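PDB 4XRI: importin-95 from Chaetomium thermophilum, which serves as a nuclear transport receptor of the importin-beta family, carrying protein cargo into the nucleus, and probably binds a small GTPase. Local coordinates for residues A[98-101]-A[102-106]; A[159-162]-A[163-167]; A[189-192]-A[193-196]; A[197-200]-A[201-204]; A[206-209]-A[210-214]. The protein carries 2 engineered substitutions. One frame throughout, in Å; residues are numbered along the deposited sequence.

Interaction 1: A[98-101]-A[102-106]. With SO4 (sulfate ion), chain F.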
# COMPACT_ATOMS: atom_id res chain seq x y z
N ARG A 98 22.74 1.85 -36.40
CA ARG A 98 21.58 1.07 -35.98
C ARG A 98 21.60 -0.33 -36.58
O ARG A 98 21.36 -1.31 -35.89
CB ARG A 98 20.28 1.78 -36.36
CG ARG A 98 20.03 3.06 -35.57
CD ARG A 98 18.60 3.55 -35.76
NE ARG A 98 18.29 3.83 -37.15
CZ ARG A 98 18.48 5.00 -37.75
NH1 ARG A 98 18.16 5.16 -39.02
NH2 ARG A 98 19.01 6.01 -37.06
N THR A 99 21.88 -0.40 -37.88
CA THR A 99 21.96 -1.68 -38.58
C THR A 99 23.05 -2.56 -37.97
O THR A 99 22.87 -3.77 -37.81
CB THR A 99 22.24 -1.48 -40.08
OG1 THR A 99 21.21 -0.67 -40.66
CG2 THR A 99 22.30 -2.82 -40.80
N ARG A 100 24.17 -1.94 -37.63
CA ARG A 100 25.30 -2.66 -37.05
C ARG A 100 24.97 -3.20 -35.66
O ARG A 100 25.25 -4.36 -35.36
CB ARG A 100 26.52 -1.75 -36.98
CG ARG A 100 27.77 -2.43 -36.46
CD ARG A 100 28.24 -3.52 -37.39
NE ARG A 100 29.48 -4.14 -36.91
CZ ARG A 100 29.99 -5.27 -37.40
NH1 ARG A 100 31.12 -5.75 -36.90
NH2 ARG A 100 29.36 -5.91 -38.37
N VAL A 101 24.38 -2.35 -34.83
CA VAL A 101 23.99 -2.75 -33.47
C VAL A 101 22.96 -3.86 -33.52
O VAL A 101 23.07 -4.85 -32.79
CB VAL A 101 23.42 -1.55 -32.68
CG1 VAL A 101 22.81 -2.03 -31.36
CG2 VAL A 101 24.51 -0.52 -32.42
N LYS A 102 21.96 -3.70 -34.38
CA LYS A 102 20.90 -4.69 -34.55
C LYS A 102 21.44 -6.06 -34.98
O LYS A 102 21.05 -7.09 -34.43
CB LYS A 102 19.86 -4.20 -35.56
CG LYS A 102 18.91 -3.15 -34.99
CD LYS A 102 18.29 -2.29 -36.08
CE LYS A 102 17.36 -3.08 -36.97
NZ LYS A 102 16.69 -2.20 -37.97
N GLN A 103 22.34 -6.05 -35.95
CA GLN A 103 22.88 -7.30 -36.49
C GLN A 103 23.77 -8.03 -35.49
O GLN A 103 23.67 -9.25 -35.34
CB GLN A 103 23.66 -7.03 -37.78
CG GLN A 103 24.19 -8.29 -38.46
CD GLN A 103 23.08 -9.25 -38.86
OE1 GLN A 103 21.95 -8.85 -39.12
NE2 GLN A 103 23.41 -10.54 -38.90
N LEU A 104 24.64 -7.28 -34.82
CA LEU A 104 25.54 -7.87 -33.83
C LEU A 104 24.76 -8.41 -32.63
O LEU A 104 25.09 -9.47 -32.10
CB LEU A 104 26.57 -6.84 -33.36
CG LEU A 104 27.73 -6.57 -34.31
CD1 LEU A 104 28.69 -5.55 -33.71
CD2 LEU A 104 28.46 -7.87 -34.63
N ALA A 105 23.72 -7.69 -32.22
CA ALA A 105 22.86 -8.12 -31.13
C ALA A 105 22.16 -9.42 -31.50
O ALA A 105 22.11 -10.36 -30.71
CB ALA A 105 21.85 -7.04 -30.78
N LEU A 106 21.61 -9.46 -32.71
CA LEU A 106 20.95 -10.65 -33.24
C LEU A 106 21.87 -11.86 -33.25
O LEU A 106 21.49 -12.95 -32.83
CB LEU A 106 20.43 -10.39 -34.66
CG LEU A 106 18.93 -10.15 -34.84
CD1 LEU A 106 18.59 -10.08 -36.33
CD2 LEU A 106 18.13 -11.23 -34.15
S SO4 F . 19.69 8.22 -40.69
O1 SO4 F . 18.37 8.05 -41.29
O2 SO4 F . 19.99 9.65 -40.59
O3 SO4 F . 20.70 7.56 -41.51
O4 SO4 F . 19.69 7.64 -39.35
O HOH W 1 16.85 0.91 -37.90
O HOH W 2 18.40 -2.30 -40.01
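Lys102, Gln103, Leu104 and Ala105 each give their backbone N-H to the carbonyl four residues earlier, from Arg98 to Val101, as regular alpha-helix requires. On the side toward helix 42-54 Arg100 and Leu104, one turn apart, cross obliquely. With CG anti to the backbone N (chi1 -177°) and a bend at chi2, the arginine leans forward along the helix toward Leu104, whose CG sits 3.9 Å above the guanidinium plane, over its centre. Arginine suits this partly exposed border, where the leucine covers one face of its guanidinium.

Arg98 reaches the other way. Its NH1 and NH2 both grip O4 of a sulfate, probably from the crystallisation liquor, each at 2.9 Å, and also bond Gln95 OE1 and Thr93 OG1; Gln95 N binds the ion too. Lys102 NZ donates to two waters, one 2.7 Å from NZ and weakly bonded to Thr99 OG1, whose main partner is Gln95 O, the other weakly joined to Arg98 NE. Glu131 meets the lysine charge, and Trp137 adds a cation-pi contact. Val101 and Ala105 face inward on helix 114-131, Val101 also meets Trp89 of helix 79-91, and Arg100 and Leu104 lean on helix 42-54.

Interaction 2: A[159-162]-A[163-167]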
# COMPACT_ATOMS: atom_id res chain seq x y z
N SER A 159 16.60 -16.76 -28.07
CA SER A 159 15.57 -16.23 -28.96
C SER A 159 14.19 -16.38 -28.33
O SER A 159 13.34 -15.51 -28.48
CB SER A 159 15.62 -16.92 -30.32
OG SER A 159 16.89 -16.73 -30.92
N LEU A 160 13.98 -17.49 -27.64
CA LEU A 160 12.76 -17.69 -26.87
C LEU A 160 12.65 -16.61 -25.80
O LEU A 160 11.59 -16.04 -25.57
CB LEU A 160 12.73 -19.08 -26.24
CG LEU A 160 12.41 -20.23 -27.19
CD1 LEU A 160 12.74 -21.56 -26.54
CD2 LEU A 160 10.95 -20.18 -27.60
N THR A 161 13.78 -16.34 -25.15
CA THR A 161 13.86 -15.33 -24.11
C THR A 161 13.56 -13.94 -24.66
O THR A 161 12.88 -13.14 -24.02
CB THR A 161 15.26 -15.34 -23.45
OG1 THR A 161 15.49 -16.61 -22.83
CG2 THR A 161 15.37 -14.25 -22.41
N ALA A 162 14.07 -13.66 -25.86
CA ALA A 162 13.85 -12.37 -26.51
C ALA A 162 12.38 -12.21 -26.90
O ALA A 162 11.80 -11.14 -26.73
CB ALA A 162 14.74 -12.23 -27.74
N ILE A 163 11.80 -13.29 -27.42
CA ILE A 163 10.38 -13.31 -27.77
C ILE A 163 9.52 -13.01 -26.55
O ILE A 163 8.56 -12.23 -26.62
CB ILE A 163 9.98 -14.68 -28.36
CG1 ILE A 163 10.53 -14.82 -29.79
CG2 ILE A 163 8.48 -14.86 -28.35
CD1 ILE A 163 10.36 -16.21 -30.38
N GLY A 164 9.86 -13.62 -25.42
CA GLY A 164 9.15 -13.41 -24.18
C GLY A 164 9.24 -11.97 -23.69
O GLY A 164 8.25 -11.39 -23.25
N PHE A 165 10.44 -11.41 -23.78
CA PHE A 165 10.69 -10.02 -23.38
C PHE A 165 9.83 -9.06 -24.20
O PHE A 165 9.26 -8.11 -23.66
CB PHE A 165 12.17 -9.66 -23.56
CG PHE A 165 13.07 -10.28 -22.53
CD1 PHE A 165 12.55 -10.96 -21.45
CD2 PHE A 165 14.45 -10.18 -22.65
CE1 PHE A 165 13.38 -11.53 -20.51
CE2 PHE A 165 15.29 -10.74 -21.71
CZ PHE A 165 14.75 -11.42 -20.64
N ILE A 166 9.76 -9.31 -25.50
CA ILE A 166 9.00 -8.47 -26.41
C ILE A 166 7.50 -8.61 -26.18
O ILE A 166 6.78 -7.61 -26.15
CB ILE A 166 9.34 -8.82 -27.88
CG1 ILE A 166 10.77 -8.40 -28.20
CG2 ILE A 166 8.36 -8.16 -28.83
CD1 ILE A 166 11.28 -8.89 -29.54
N CYS A 167 7.03 -9.84 -26.00
CA CYS A 167 5.60 -10.10 -25.84
C CYS A 167 5.06 -9.65 -24.48
O CYS A 167 3.87 -9.35 -24.35
CB CYS A 167 5.31 -11.58 -26.04
SG CYS A 167 5.32 -12.11 -27.77
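Thr161 and Phe165, one helical turn apart, lie side by side and point the same way, the threonine methyl covering the phenyl ring. Thr161 CG2 stands 3.8 Å from the ring centroid, 28° off the normal, a CH-pi contact over the face. A chi1 of -62° places OG1 beside the backbone N and CG2 anti to it, which carries the methyl toward Phe165 while OG1 turns back to the carbonyl of Gln157. The carbonyl oxygen Thr161 O approaches the ring too, 3.2 Å above its plane and offset toward the rim, while accepting the N-H of Phe165 at 3.0 Å. This side is the looser one: both residues are partly exposed, and a glycerol lies near the threonine.

The buried flanks are closely packed. Ile163 CG1 lies 3.2 Å from Ser159 O and Ile166 CG1 3.3 Å from Ala162 O, ordinary contacts of one turn; the tightness comes from the neighbours. Ile163 and Ile166 pack on Leu144 of helix 140-150, and Leu160 on Val189 of helix 182-193. Ala162 and Gly164 are small enough for a buried helix surface. Replacing Phe165 by an alanine is likely to leave the Thr161 methyl without its ring and open a gap beside Gln122 and Ala125 of helix 114-131. Such layered helix-on-helix stacking is typical of a HEAT-repeat solenoid.

Interaction 3: A[189-192]-A[193-196]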
# COMPACT_ATOMS: atom_id res chain seq x y z
N VAL A 189 6.84 -21.21 -29.02
CA VAL A 189 7.09 -21.32 -27.59
C VAL A 189 6.49 -22.61 -27.01
O VAL A 189 7.08 -23.22 -26.12
CB VAL A 189 6.56 -20.10 -26.81
CG1 VAL A 189 7.15 -18.81 -27.38
CG2 VAL A 189 5.05 -20.04 -26.81
N VAL A 190 5.33 -23.01 -27.52
CA VAL A 190 4.67 -24.21 -27.02
C VAL A 190 5.43 -25.46 -27.47
O VAL A 190 5.67 -26.37 -26.68
CB VAL A 190 3.21 -24.31 -27.49
CG1 VAL A 190 2.65 -25.71 -27.25
CG2 VAL A 190 2.35 -23.27 -26.78
N GLN A 191 5.81 -25.48 -28.74
CA GLN A 191 6.57 -26.60 -29.28
C GLN A 191 7.93 -26.71 -28.61
O GLN A 191 8.47 -27.80 -28.45
CB GLN A 191 6.74 -26.47 -30.79
CG GLN A 191 5.48 -26.79 -31.58
CD GLN A 191 5.70 -26.78 -33.08
OE1 GLN A 191 6.76 -26.37 -33.57
NE2 GLN A 191 4.70 -27.25 -33.82
N GLY A 192 8.48 -25.57 -28.21
CA GLY A 192 9.76 -25.56 -27.53
C GLY A 192 9.65 -26.11 -26.12
O GLY A 192 10.61 -26.62 -25.56
N ALA A 193 8.45 -26.01 -25.54
CA ALA A 193 8.23 -26.37 -24.14
C ALA A 193 7.83 -27.84 -23.97
O ALA A 193 7.88 -28.38 -22.86
CB ALA A 193 7.17 -25.47 -23.53
N ARG A 194 7.44 -28.48 -25.07
CA ARG A 194 6.94 -29.85 -25.02
C ARG A 194 8.03 -30.85 -24.64
O ARG A 194 9.22 -30.60 -24.82
CB ARG A 194 6.33 -30.24 -26.36
CG ARG A 194 4.86 -29.89 -26.46
CD ARG A 194 4.32 -30.14 -27.85
NE ARG A 194 2.91 -29.80 -27.95
CZ ARG A 194 2.24 -29.65 -29.09
NH1 ARG A 194 2.87 -29.81 -30.25
NH2 ARG A 194 0.96 -29.33 -29.07
N LYS A 195 7.60 -31.99 -24.11
CA LYS A 195 8.53 -33.03 -23.68
C LYS A 195 9.20 -33.69 -24.87
O LYS A 195 10.23 -34.34 -24.74
CB LYS A 195 7.81 -34.09 -22.83
CG LYS A 195 6.78 -34.92 -23.57
CD LYS A 195 6.19 -35.98 -22.64
CE LYS A 195 5.11 -36.80 -23.33
NZ LYS A 195 3.97 -35.97 -23.78
N GLU A 196 8.62 -33.50 -26.05
CA GLU A 196 9.22 -33.99 -27.29
C GLU A 196 10.49 -33.21 -27.61
O GLU A 196 11.31 -33.66 -28.42
CB GLU A 196 8.22 -33.90 -28.45
CG GLU A 196 7.11 -34.94 -28.41
CD GLU A 196 6.05 -34.63 -27.37
OE1 GLU A 196 5.95 -33.46 -26.95
OE2 GLU A 196 5.32 -35.56 -26.97
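Val190 O is gripped by two backbone N-H groups where the helix ends: Ala193 N at 3.0 Å, and Arg194 N, through a weak bond, at 3.2 Å. The first donor stands well above the carbonyl plane, 70° out of it, and the C=O...N angle is only 109°, the geometry of a tightened last turn. Ala193 N is shared in its turn, since it also makes a weak bond to Val189 O. Regular i to i+4 bonding thus gives way to an i to i+3 link just before the chain turns off at Arg194.

Arg194 lies alongside the last turn. An extended chain from CG to NE takes its methylenes past Val190 O, with Arg194 CG 3.6 Å from that oxygen, and they pass the valine at a slant. Val190 CG1 lies over one face of the guanidinium, 4.2 Å from Arg194 NE, while Gln191 CG lies 4.2 Å from Arg194 NH1. An arginine suits this partly exposed border, its aliphatic stem covering apolar atoms. Gly192 and Ala193 are small enough for the buried side.

Further on, Lys195 NZ makes a salt bridge to Glu236 and a long, weak one to Glu196 OE2. Ala193 packs on Ala206 of helix 200-212, while Val190 and Arg194 both lean on Tyr229 of helix 224-238.

Interaction 4: A[197-200]-A[201-204]. With SO4 (sulfate ion), chain D.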
# COMPACT_ATOMS: atom_id res chain seq x y z
N GLU A 197 10.64 -32.05 -27.00
CA GLU A 197 11.88 -31.28 -27.10
C GLU A 197 12.95 -31.94 -26.23
O GLU A 197 12.82 -31.97 -25.01
CB GLU A 197 11.66 -29.83 -26.68
CG GLU A 197 12.94 -29.05 -26.43
CD GLU A 197 13.81 -28.94 -27.67
OE1 GLU A 197 13.26 -28.71 -28.76
OE2 GLU A 197 15.04 -29.09 -27.54
N PRO A 198 14.00 -32.46 -26.87
CA PRO A 198 15.05 -33.23 -26.18
C PRO A 198 15.85 -32.41 -25.18
O PRO A 198 16.31 -32.94 -24.17
CB PRO A 198 15.95 -33.70 -27.34
CG PRO A 198 15.74 -32.68 -28.40
CD PRO A 198 14.29 -32.29 -28.30
N ASN A 199 16.01 -31.12 -25.46
CA ASN A 199 16.86 -30.26 -24.65
C ASN A 199 16.10 -29.57 -23.52
O ASN A 199 15.15 -28.82 -23.76
CB ASN A 199 17.52 -29.21 -25.55
CG ASN A 199 18.81 -28.67 -24.96
OD1 ASN A 199 18.82 -28.12 -23.86
ND2 ASN A 199 19.90 -28.82 -25.70
N ASN A 200 16.52 -29.84 -22.29
CA ASN A 200 15.85 -29.29 -21.11
C ASN A 200 16.06 -27.79 -20.94
O ASN A 200 15.20 -27.10 -20.40
CB ASN A 200 16.32 -30.01 -19.85
CG ASN A 200 15.71 -31.39 -19.70
OD1 ASN A 200 14.68 -31.69 -20.31
ND2 ASN A 200 16.32 -32.23 -18.87
N GLU A 201 17.20 -27.30 -21.41
CA GLU A 201 17.49 -25.87 -21.36
C GLU A 201 16.51 -25.11 -22.24
O GLU A 201 16.00 -24.06 -21.87
CB GLU A 201 18.93 -25.59 -21.82
CG GLU A 201 19.96 -26.56 -21.27
CD GLU A 201 20.14 -26.44 -19.77
OE1 GLU A 201 19.92 -25.34 -19.23
OE2 GLU A 201 20.52 -27.45 -19.13
N VAL A 202 16.25 -25.67 -23.42
CA VAL A 202 15.30 -25.10 -24.36
C VAL A 202 13.89 -25.11 -23.79
O VAL A 202 13.16 -24.12 -23.88
CB VAL A 202 15.32 -25.88 -25.70
CG1 VAL A 202 14.15 -25.46 -26.59
CG2 VAL A 202 16.65 -25.67 -26.42
N ARG A 203 13.51 -26.24 -23.18
CA ARG A 203 12.19 -26.38 -22.57
C ARG A 203 11.95 -25.35 -21.47
O ARG A 203 10.87 -24.77 -21.39
CB ARG A 203 12.01 -27.79 -22.00
CG ARG A 203 11.66 -28.85 -23.04
CD ARG A 203 11.28 -30.17 -22.38
NE ARG A 203 9.96 -30.11 -21.75
CZ ARG A 203 9.46 -31.06 -20.97
NH1 ARG A 203 10.18 -32.15 -20.71
NH2 ARG A 203 8.25 -30.93 -20.45
N PHE A 204 12.96 -25.12 -20.64
CA PHE A 204 12.83 -24.13 -19.56
C PHE A 204 12.67 -22.72 -20.12
O PHE A 204 11.85 -21.94 -19.63
CB PHE A 204 14.03 -24.18 -18.62
CG PHE A 204 13.99 -23.11 -17.56
CD1 PHE A 204 13.02 -23.14 -16.58
CD2 PHE A 204 14.91 -22.07 -17.56
CE1 PHE A 204 12.96 -22.16 -15.61
CE2 PHE A 204 14.86 -21.08 -16.59
CZ PHE A 204 13.89 -21.13 -15.61
S SO4 D . 9.69 -35.30 -19.23
O1 SO4 D . 10.92 -34.53 -19.38
O2 SO4 D . 8.54 -34.42 -19.38
O3 SO4 D . 9.64 -36.35 -20.24
O4 SO4 D . 9.67 -35.92 -17.90
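Asn199 has CG anti to the backbone N (chi1 -156°), which swings OD1 round to the first turn of the helix, where it accepts a weak bond from Glu201 N at 3.0 Å. This is the N-cap of helix 200-212, and asparagine suits it by offering a short side-chain carbonyl to an N-H that has no helical partner; its ND2 is held by Gln153. The same residue's backbone oxygen, Asn199 O, receives Arg203 N at 3.1 Å.

Glu197, bent at chi2 (62°), curls its carboxylate back so that OE2 takes Asn199 N at 3.1 Å, meeting it on the anti side and 31° out of the carboxylate plane. That bond ties Glu197 to the N-cap residue. Val202 CG1 packs 3.7 Å from Glu197 CD, crossing at about a right angle, and its CG2 meets Asn199 CB. Glu197 and Arg203 slide past one another in opposite directions, CG against CG at 3.6 Å, a contact of methylenes and not of charges.

Arg203 NH1 binds a sulfate, probably from the crystallisation liquor, O2 at 3.1 Å and O1 more weakly, while its NE is taken by Ala193 O at the end of helix 182-193. Val202 and Glu201 face helix 153-168; Asn200 and Arg203 touch Ile245 of helix 243-260.

Interaction 5: A[206-209]-A[210-214]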
# COMPACT_ATOMS: atom_id res chain seq x y z
N ALA A 206 11.52 -21.97 -23.02
CA ALA A 206 10.25 -21.91 -23.73
C ALA A 206 9.06 -21.74 -22.79
O ALA A 206 8.17 -20.94 -23.06
CB ALA A 206 10.07 -23.17 -24.57
N ILE A 207 9.05 -22.49 -21.69
CA ILE A 207 7.95 -22.41 -20.75
C ILE A 207 7.96 -21.06 -20.03
O ILE A 207 6.92 -20.51 -19.70
CB ILE A 207 7.99 -23.57 -19.72
CG1 ILE A 207 6.65 -23.68 -18.97
CG2 ILE A 207 9.15 -23.44 -18.75
CD1 ILE A 207 5.51 -24.16 -19.82
N THR A 208 9.16 -20.52 -19.83
CA THR A 208 9.32 -19.21 -19.22
C THR A 208 8.80 -18.13 -20.16
O THR A 208 8.11 -17.20 -19.74
CB THR A 208 10.79 -18.91 -18.88
OG1 THR A 208 11.31 -19.96 -18.05
CG2 THR A 208 10.92 -17.58 -18.14
N ALA A 209 9.13 -18.28 -21.44
CA ALA A 209 8.70 -17.34 -22.46
C ALA A 209 7.18 -17.37 -22.62
O ALA A 209 6.55 -16.33 -22.83
CB ALA A 209 9.37 -17.66 -23.79
N LEU A 210 6.60 -18.56 -22.51
CA LEU A 210 5.15 -18.71 -22.56
C LEU A 210 4.50 -17.95 -21.41
O LEU A 210 3.50 -17.26 -21.60
CB LEU A 210 4.75 -20.19 -22.51
CG LEU A 210 3.25 -20.48 -22.42
CD1 LEU A 210 2.50 -19.82 -23.56
CD2 LEU A 210 3.00 -21.99 -22.40
N GLY A 211 5.08 -18.08 -20.22
CA GLY A 211 4.60 -17.36 -19.05
C GLY A 211 4.64 -15.86 -19.27
O GLY A 211 3.68 -15.16 -18.96
N ASP A 212 5.74 -15.38 -19.83
CA ASP A 212 5.91 -13.96 -20.11
C ASP A 212 4.97 -13.48 -21.22
O ASP A 212 4.65 -12.30 -21.29
CB ASP A 212 7.36 -13.66 -20.50
CG ASP A 212 8.32 -13.79 -19.33
OD1 ASP A 212 7.86 -13.72 -18.17
OD2 ASP A 212 9.54 -13.97 -19.57
N SER A 213 4.54 -14.39 -22.07
CA SER A 213 3.78 -14.02 -23.26
C SER A 213 2.28 -14.25 -23.10
O SER A 213 1.52 -14.12 -24.06
CB SER A 213 4.28 -14.79 -24.48
OG SER A 213 5.68 -14.64 -24.63
N LEU A 214 1.85 -14.58 -21.88
CA LEU A 214 0.48 -15.01 -21.62
C LEU A 214 -0.58 -14.01 -22.07
O LEU A 214 -1.53 -14.38 -22.76
CB LEU A 214 0.30 -15.31 -20.14
CG LEU A 214 0.71 -16.73 -19.74
CD1 LEU A 214 0.54 -16.94 -18.25
CD2 LEU A 214 -0.10 -17.75 -20.52
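Ala209 O accepts two bonds from Ser213, the hydroxyl OG at 2.6 Å and, weakly, the backbone N at 2.9 Å. The OG lies anti to the carbonyl carbon (chi1 -53°), which folds the hydroxyl back onto the preceding turn and satisfies it inside a buried contact. Serine is apt at this point, because Ser213 is the first residue to leave helical torsions and its hydroxyl reinforces the weakened backbone bond. A valine in its place would probably leave Ala209 O with the weak N-H alone, without the hydroxyl.

Earlier in the helix the backbone bonds are regular: Leu210, Gly211 and Asp212 donate to Ala206, Ile207 and Thr208. At its end Ser213 N also reaches Leu210 O, an i to i+3 bond of 3.1 Å.

Among polar side chains, Thr208 and Asp212 run side by side in the same direction, with Thr208 CG2 4.1 Å from Asp212 OD2. Neither polar end bonds the other: Thr208 OG1 turns to Phe204 O, and Asp212 OD1 forms a salt bridge with Arg255, a charge pairing suited to this partly exposed side.

The apolar contact joins Ile207 CD1 to Leu210 CD2 at 4.2 Å. Leu210 extends onto Ile230 and Val234 of helix 224-238 and Cys252 of helix 243-260, whereas Ala206 nestles against Leu160 of helix 153-168 and Ala193 of helix 182-193, and Ser213 touches Cys167.

How the interactions relate
Interactions 2, 3 and 5 are largely buried, whereas 1 and 4 are only partly so, and these two hold the sulfates, bound by arginines. Interactions 4 and 5 occupy the two ends of helix 200-212, about 14 Å apart between centres; interaction 3 closes the helix before it. Side-chain amide and hydroxyl groups serve those two helix ends, whereas mid-helix interactions 1 and 2 add, to regular backbone bonds, a covered flat face, a guanidinium in one and a phenyl ring in the other. Small residues bring the elements together: Leu160 O lies 3.3 Å from Ala209 CB, linking 2 with 5. Interaction 1 stands apart, about 6 Å from interaction 2 at the nearest atoms.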